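Local coordinates for L-methionine gamma-lyase (Fusobacterium nucleatum subsp. nucleatum, PDB 6LXU), which is a tetrameric pyridoxal phosphate-dependent enzyme of the Cys/Met metabolism family, with the cofactor covalently attached to the protein, at residues A[38-42]-A[43-47]; A[260-263]-A[264-267]. All coordinates share one frame; numbering follows the deposited sequence.

Interaction 1. Residues A[38-42]-A[43-47]; sequences FIFDS and AEQGG
F40 lays its ring against the backbone of G46, at the point where the loop 38-42 turns into the helix that starts at A43. The CA of G46 stands 3.6 Å from the centroid of the F40 ring, only 10° off the normal, a CH-pi contact in which backbone lies directly on one ring face; the carbonyl O of F38 lies over the opposite face. The amide O of Q45 comes to the edge of the same ring. The side chain of Q45 runs back along the loop, with CG anti to the backbone N and the chain extended beyond it, and OE1 accepts from D41 N at 2.7 Å along an almost straight N-H (175°). S42 is the N-cap: its OG takes the N-H of Q45 at 2.9 Å, while its carbonyl O receives G46 N at 3.2 Å in the first turn.

The looser side is that of D41, whose carboxylate is exposed. Its OD2 gets just a weak, bent bond from Q45 NE2 (3.3 Å, 125°), with the carboxylate and amide planes clearly tilted against each other. E44 turns its carboxylate to a second subunit, where K327 forms a salt bridge and N331 a hydrogen bond. OE1 of Q45 accepting from D41 N, while NE2 donates to E54 and weakly to D41 OD2, is consistent with the modelled orientation of the amide, and the serine cap satisfies a helix N-H that has no carbonyl partner within the helix.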
ATOM      1  N   PHE A  38      -6.826 -11.669  14.299  1.00  6.97           N
ATOM      2  CA  PHE A  38      -6.724 -13.006  13.730  1.00  7.27           C
ATOM      3  C   PHE A  38      -7.875 -13.833  14.278  1.00  7.74           C
ATOM      4  O   PHE A  38      -8.264 -13.702  15.451  1.00  8.39           O
ATOM      5  CB  PHE A  38      -5.394 -13.651  14.096  1.00  7.13           C
ATOM      6  CG  PHE A  38      -4.206 -12.935  13.518  1.00  7.12           C
ATOM      7  CD1 PHE A  38      -3.715 -11.767  14.095  1.00  7.06           C
ATOM      8  CD2 PHE A  38      -3.582 -13.416  12.383  1.00  7.47           C
ATOM      9  CE1 PHE A  38      -2.638 -11.093  13.548  1.00  7.30           C
ATOM     10  CE2 PHE A  38      -2.484 -12.763  11.851  1.00  7.65           C
ATOM     11  CZ  PHE A  38      -2.022 -11.585  12.426  1.00  7.58           C
ATOM     12  N   ILE A  39      -8.431 -14.682  13.442  1.00  8.35           N
ATOM     13  CA  ILE A  39      -9.595 -15.459  13.850  1.00  9.74           C
ATOM     14  C   ILE A  39      -9.190 -16.855  14.293  1.00  9.70           C
ATOM     15  O   ILE A  39      -8.267 -17.455  13.747  1.00 10.52           O
ATOM     16  CB  ILE A  39     -10.705 -15.478  12.783  1.00 11.90           C
ATOM     17  CG1 ILE A  39     -10.329 -16.261  11.546  1.00 14.02           C
ATOM     18  CG2 ILE A  39     -11.113 -14.059  12.415  1.00 12.66           C
ATOM     19  CD1 ILE A  39     -11.502 -16.381  10.595  1.00 15.44           C
ATOM     20  N   PHE A  40      -9.903 -17.366  15.290  1.00  9.34           N
ATOM     21  CA  PHE A  40      -9.685 -18.713  15.802  1.00  9.86           C
ATOM     22  C   PHE A  40     -10.744 -19.654  15.253  1.00 10.32           C
ATOM     23  O   PHE A  40     -11.872 -19.264  15.031  1.00 10.41           O
ATOM     24  CB  PHE A  40      -9.738 -18.706  17.325  1.00  9.63           C
ATOM     25  CG  PHE A  40      -8.868 -17.659  17.951  1.00  9.62           C
ATOM     26  CD1 PHE A  40      -7.490 -17.674  17.750  1.00 10.17           C
ATOM     27  CD2 PHE A  40      -9.411 -16.656  18.725  1.00  9.44           C
ATOM     28  CE1 PHE A  40      -6.683 -16.712  18.323  1.00 10.23           C
ATOM     29  CE2 PHE A  40      -8.600 -15.695  19.297  1.00  9.73           C
ATOM     30  CZ  PHE A  40      -7.232 -15.723  19.096  1.00 10.20           C
ATOM     31  N   ASP A  41     -10.348 -20.919  15.083  1.00 11.56           N
ATOM     32  CA  ASP A  41     -11.255 -21.969  14.599  1.00 13.48           C
ATOM     33  C   ASP A  41     -12.256 -22.392  15.675  1.00 12.46           C
ATOM     34  O   ASP A  41     -13.305 -22.950  15.361  1.00 13.57           O
ATOM     35  CB  ASP A  41     -10.482 -23.234  14.168  1.00 15.89           C
ATOM     36  CG  ASP A  41      -9.467 -22.982  13.062  1.00 18.15           C
ATOM     37  OD1 ASP A  41      -9.705 -22.087  12.225  1.00 20.80           O
ATOM     38  OD2 ASP A  41      -8.444 -23.702  13.024  1.00 21.62           O
ATOM     39  N   SER A  42     -11.897 -22.160  16.933  1.00 11.51           N
ATOM     40  CA  SER A  42     -12.701 -22.573  18.076  1.00 11.20           C
ATOM     41  C   SER A  42     -12.281 -21.751  19.275  1.00 10.76           C
ATOM     42  O   SER A  42     -11.203 -21.155  19.297  1.00 10.09           O
ATOM     43  CB  SER A  42     -12.459 -24.059  18.380  1.00 11.42           C
ATOM     44  OG  SER A  42     -11.117 -24.251  18.752  1.00 12.01           O
ATOM     45  N   ALA A  43     -13.119 -21.764  20.303  1.00 10.73           N
ATOM     46  CA  ALA A  43     -12.760 -21.152  21.582  1.00 10.75           C
ATOM     47  C   ALA A  43     -11.480 -21.778  22.128  1.00 10.68           C
ATOM     48  O   ALA A  43     -10.589 -21.086  22.607  1.00 10.92           O
ATOM     49  CB  ALA A  43     -13.890 -21.306  22.594  1.00 10.69           C
ATOM     50  N   GLU A  44     -11.399 -23.108  22.022  1.00 11.17           N
ATOM     51  CA  GLU A  44     -10.242 -23.850  22.539  1.00 11.73           C
ATOM     52  C   GLU A  44      -8.940 -23.466  21.841  1.00 11.31           C
ATOM     53  O   GLU A  44      -7.914 -23.327  22.495  1.00 11.40           O
ATOM     54  CB  GLU A  44     -10.460 -25.363  22.445  1.00 12.45           C
ATOM     55  CG  GLU A  44     -11.539 -25.908  23.387  1.00 13.08           C
ATOM     56  CD  GLU A  44     -12.961 -25.857  22.826  1.00 13.54           C
ATOM     57  OE1 GLU A  44     -13.201 -25.283  21.739  1.00 13.94           O
ATOM     58  OE2 GLU A  44     -13.875 -26.401  23.481  1.00 15.00           O
ATOM     59  N   GLN A  45      -8.988 -23.249  20.528  1.00 11.49           N
ATOM     60  CA  GLN A  45      -7.789 -22.779  19.817  1.00 11.70           C
ATOM     61  C   GLN A  45      -7.350 -21.405  20.337  1.00 11.13           C
ATOM     62  O   GLN A  45      -6.169 -21.166  20.577  1.00 11.26           O
ATOM     63  CB  GLN A  45      -8.000 -22.729  18.306  1.00 12.40           C
ATOM     64  CG  GLN A  45      -6.754 -22.251  17.562  1.00 13.12           C
ATOM     65  CD  GLN A  45      -6.937 -22.229  16.073  1.00 13.79           C
ATOM     66  OE1 GLN A  45      -7.732 -21.450  15.554  1.00 14.48           O
ATOM     67  NE2 GLN A  45      -6.199 -23.077  15.370  1.00 15.03           N
ATOM     68  N   GLY A  46      -8.308 -20.496  20.542  1.00 10.41           N
ATOM     69  CA  GLY A  46      -7.966 -19.197  21.126  1.00 10.78           C
ATOM     70  C   GLY A  46      -7.286 -19.368  22.475  1.00 10.81           C
ATOM     71  O   GLY A  46      -6.251 -18.767  22.743  1.00 11.13           O
ATOM     72  N   GLY A  47      -7.863 -20.220  23.325  1.00 11.22           N
ATOM     73  CA  GLY A  47      -7.263 -20.508  24.633  1.00 11.45           C
ATOM     74  C   GLY A  47      -5.850 -21.061  24.547  1.00 11.72           C
ATOM     75  O   GLY A  47      -4.971 -20.636  25.280  1.00 12.20           O
TER

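Interaction 2. Residues A[260-263]-A[264-267]; sequences LKTF and EIRM
R266 folds back over the start of its own helix and uses its guanidinium group on T262, the residue at the N-cap position, whose hydroxyl makes no capping bond. Instead, R266 NE donates to T262 OG1 at 2.9 Å, with the oxygen at the guanidinium edge and in its plane, although the N-H is bent (141°). A turn at chi3 (-66°) brings the group back over F263, so that F263 CA lies over one guanidinium face, 3.5 Å from NH2. That same NH2 reaches the edge of the F263 ring, the two planes standing 58° apart.

On another part of the ring, M267 CG lies over a face, 3.9 Å from the F263 centroid, in a CH-pi contact. M267 SD stands obliquely at 4.8 Å, a Met-aromatic contact. Backbone bonds R266 N to T262 O (2.8 Å) and M267 N to F263 O hold the first turn, which follows a type I turn from L260 to F263. A water bridges L260 O, to which it donates, and E264 N, which donates to it.

R266 NH1 also binds Y213 O and NH2 binds G259 O, while T262 OG1 is hydrogen-bonded to G259 O too. Y213 directly follows the cofactor-bearing lysine. The buried guanidinium probably has its charge stabilised by the dipoles of the Y213 and G259 carbonyls and the T262 hydroxyl, and its bonds link the helix start to the loop of Y213.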
ATOM      1  N   LEU A 260      15.286  -5.278   1.594  1.00  4.68           N
ATOM      2  CA  LEU A 260      16.349  -6.233   1.919  1.00  5.02           C
ATOM      3  C   LEU A 260      16.720  -7.138   0.751  1.00  4.82           C
ATOM      4  O   LEU A 260      17.836  -7.681   0.754  1.00  4.90           O
ATOM      5  CB  LEU A 260      16.004  -7.052   3.159  1.00  5.60           C
ATOM      6  CG  LEU A 260      16.069  -6.262   4.473  1.00  6.16           C
ATOM      7  CD1 LEU A 260      15.488  -7.069   5.621  1.00  6.90           C
ATOM      8  CD2 LEU A 260      17.485  -5.824   4.809  1.00  6.23           C
ATOM      9  N   LYS A 261      15.852  -7.291  -0.249  1.00  4.86           N
ATOM     10  CA  LYS A 261      16.206  -8.089  -1.425  1.00  5.17           C
ATOM     11  C   LYS A 261      17.454  -7.550  -2.125  1.00  5.27           C
ATOM     12  O   LYS A 261      18.164  -8.328  -2.760  1.00  6.00           O
ATOM     13  CB  LYS A 261      15.065  -8.128  -2.442  1.00  5.50           C
ATOM     14  CG  LYS A 261      13.765  -8.713  -1.933  1.00  5.81           C
ATOM     15  CD  LYS A 261      13.824 -10.210  -1.699  1.00  6.13           C
ATOM     16  CE  LYS A 261      12.502 -10.723  -1.152  1.00  6.35           C
ATOM     17  NZ  LYS A 261      12.548 -12.194  -0.941  1.00  6.89           N
ATOM     18  N   THR A 262      17.695  -6.236  -2.035  1.00  4.93           N
ATOM     19  CA  THR A 262      18.858  -5.608  -2.654  1.00  5.08           C
ATOM     20  C   THR A 262      19.899  -5.152  -1.631  1.00  5.10           C
ATOM     21  O   THR A 262      20.847  -4.460  -1.990  1.00  5.28           O
ATOM     22  CB  THR A 262      18.439  -4.419  -3.530  1.00  5.08           C
ATOM     23  OG1 THR A 262      17.721  -3.460  -2.746  1.00  5.06           O
ATOM     24  CG2 THR A 262      17.617  -4.895  -4.722  1.00  5.10           C
ATOM     25  N   PHE A 263      19.767  -5.567  -0.366  1.00  5.37           N
ATOM     26  CA  PHE A 263      20.653  -5.079   0.697  1.00  5.51           C
ATOM     27  C   PHE A 263      22.133  -5.297   0.363  1.00  5.45           C
ATOM     28  O   PHE A 263      22.953  -4.375   0.507  1.00  5.39           O
ATOM     29  CB  PHE A 263      20.282  -5.755   2.016  1.00  5.80           C
ATOM     30  CG  PHE A 263      21.186  -5.398   3.160  1.00  5.93           C
ATOM     31  CD1 PHE A 263      21.233  -4.107   3.665  1.00  5.95           C
ATOM     32  CD2 PHE A 263      21.983  -6.360   3.751  1.00  6.40           C
ATOM     33  CE1 PHE A 263      22.076  -3.785   4.722  1.00  6.02           C
ATOM     34  CE2 PHE A 263      22.825  -6.038   4.812  1.00  6.49           C
ATOM     35  CZ  PHE A 263      22.866  -4.754   5.298  1.00  6.28           C
ATOM     36  N   GLU A 264      22.505  -6.501  -0.070  1.00  5.55           N
ATOM     37  CA  GLU A 264      23.919  -6.775  -0.324  1.00  5.87           C
ATOM     38  C   GLU A 264      24.479  -5.864  -1.406  1.00  5.56           C
ATOM     39  O   GLU A 264      25.532  -5.245  -1.233  1.00  5.72           O
ATOM     40  CB  GLU A 264      24.136  -8.232  -0.729  1.00  6.44           C
ATOM     41  CG  GLU A 264      25.595  -8.566  -1.015  1.00  7.17           C
ATOM     42  CD  GLU A 264      25.803  -9.948  -1.571  1.00  7.63           C
ATOM     43  OE1 GLU A 264      25.103 -10.343  -2.516  1.00  7.73           O
ATOM     44  OE2 GLU A 264      26.718 -10.646  -1.065  1.00  9.47           O
ATOM     45  N   ILE A 265      23.798  -5.805  -2.548  1.00  5.40           N
ATOM     46  CA  ILE A 265      24.305  -5.019  -3.668  1.00  5.47           C
ATOM     47  C   ILE A 265      24.226  -3.525  -3.391  1.00  5.04           C
ATOM     48  O   ILE A 265      25.068  -2.772  -3.876  1.00  5.17           O
ATOM     49  CB  ILE A 265      23.662  -5.395  -5.027  1.00  5.79           C
ATOM     50  CG1 ILE A 265      22.128  -5.366  -4.999  1.00  6.05           C
ATOM     51  CG2 ILE A 265      24.199  -6.754  -5.478  1.00  6.20           C
ATOM     52  CD1 ILE A 265      21.486  -5.430  -6.372  1.00  6.18           C
ATOM     53  N   ARG A 266      23.222  -3.081  -2.637  1.00  4.86           N
ATOM     54  CA  ARG A 266      23.167  -1.673  -2.254  1.00  4.83           C
ATOM     55  C   ARG A 266      24.361  -1.328  -1.376  1.00  4.83           C
ATOM     56  O   ARG A 266      25.062  -0.355  -1.630  1.00  4.96           O
ATOM     57  CB  ARG A 266      21.864  -1.324  -1.531  1.00  4.82           C
ATOM     58  CG  ARG A 266      20.649  -1.301  -2.453  1.00  4.86           C
ATOM     59  CD  ARG A 266      19.370  -0.811  -1.786  1.00  4.82           C
ATOM     60  NE  ARG A 266      18.869  -1.701  -0.732  1.00  4.87           N
ATOM     61  CZ  ARG A 266      19.027  -1.527   0.587  1.00  4.87           C
ATOM     62  NH1 ARG A 266      19.714  -0.485   1.064  1.00  5.03           N
ATOM     63  NH2 ARG A 266      18.513  -2.407   1.433  1.00  4.98           N
ATOM     64  N   MET A 267      24.603  -2.112  -0.335  1.00  5.08           N
ATOM     65  CA  MET A 267      25.725  -1.792   0.555  1.00  5.33           C
ATOM     66  C   MET A 267      27.061  -1.816  -0.179  1.00  5.62           C
ATOM     67  O   MET A 267      27.933  -0.977   0.074  1.00  5.66           O
ATOM     68  CB  MET A 267      25.763  -2.723   1.768  1.00  5.41           C
ATOM     69  CG  MET A 267      24.566  -2.586   2.702  1.00  5.42           C
ATOM     70  SD  MET A 267      24.086  -0.907   3.132  1.00  5.54           S
ATOM     71  CE  MET A 267      25.581  -0.335   3.934  1.00  5.63           C
TER
HETATM   72  O   HOH W   1      20.543  -8.639  -0.260  1.00 11.19           O

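Along the chain, interaction 1 comes first, where the loop after helix 11-17 enters helix 43-50; interaction 2 follows far later, at the junction of helices 250-260 and 263-282. Each is a turn between adjacent segments, so neither closes a long loop, and the two stand in series without nesting or crossing. Their centres lie 39 Å apart and their nearest atoms about 19 Å. Interaction 1 sits at the periphery of the chain, packed against two other subunits; interaction 2 is buried nearer the centre, joining the start of helix 263-282 to helices 11-17 and 192-195 and touching the fourth subunit. Both thus place helix starts at subunit boundaries.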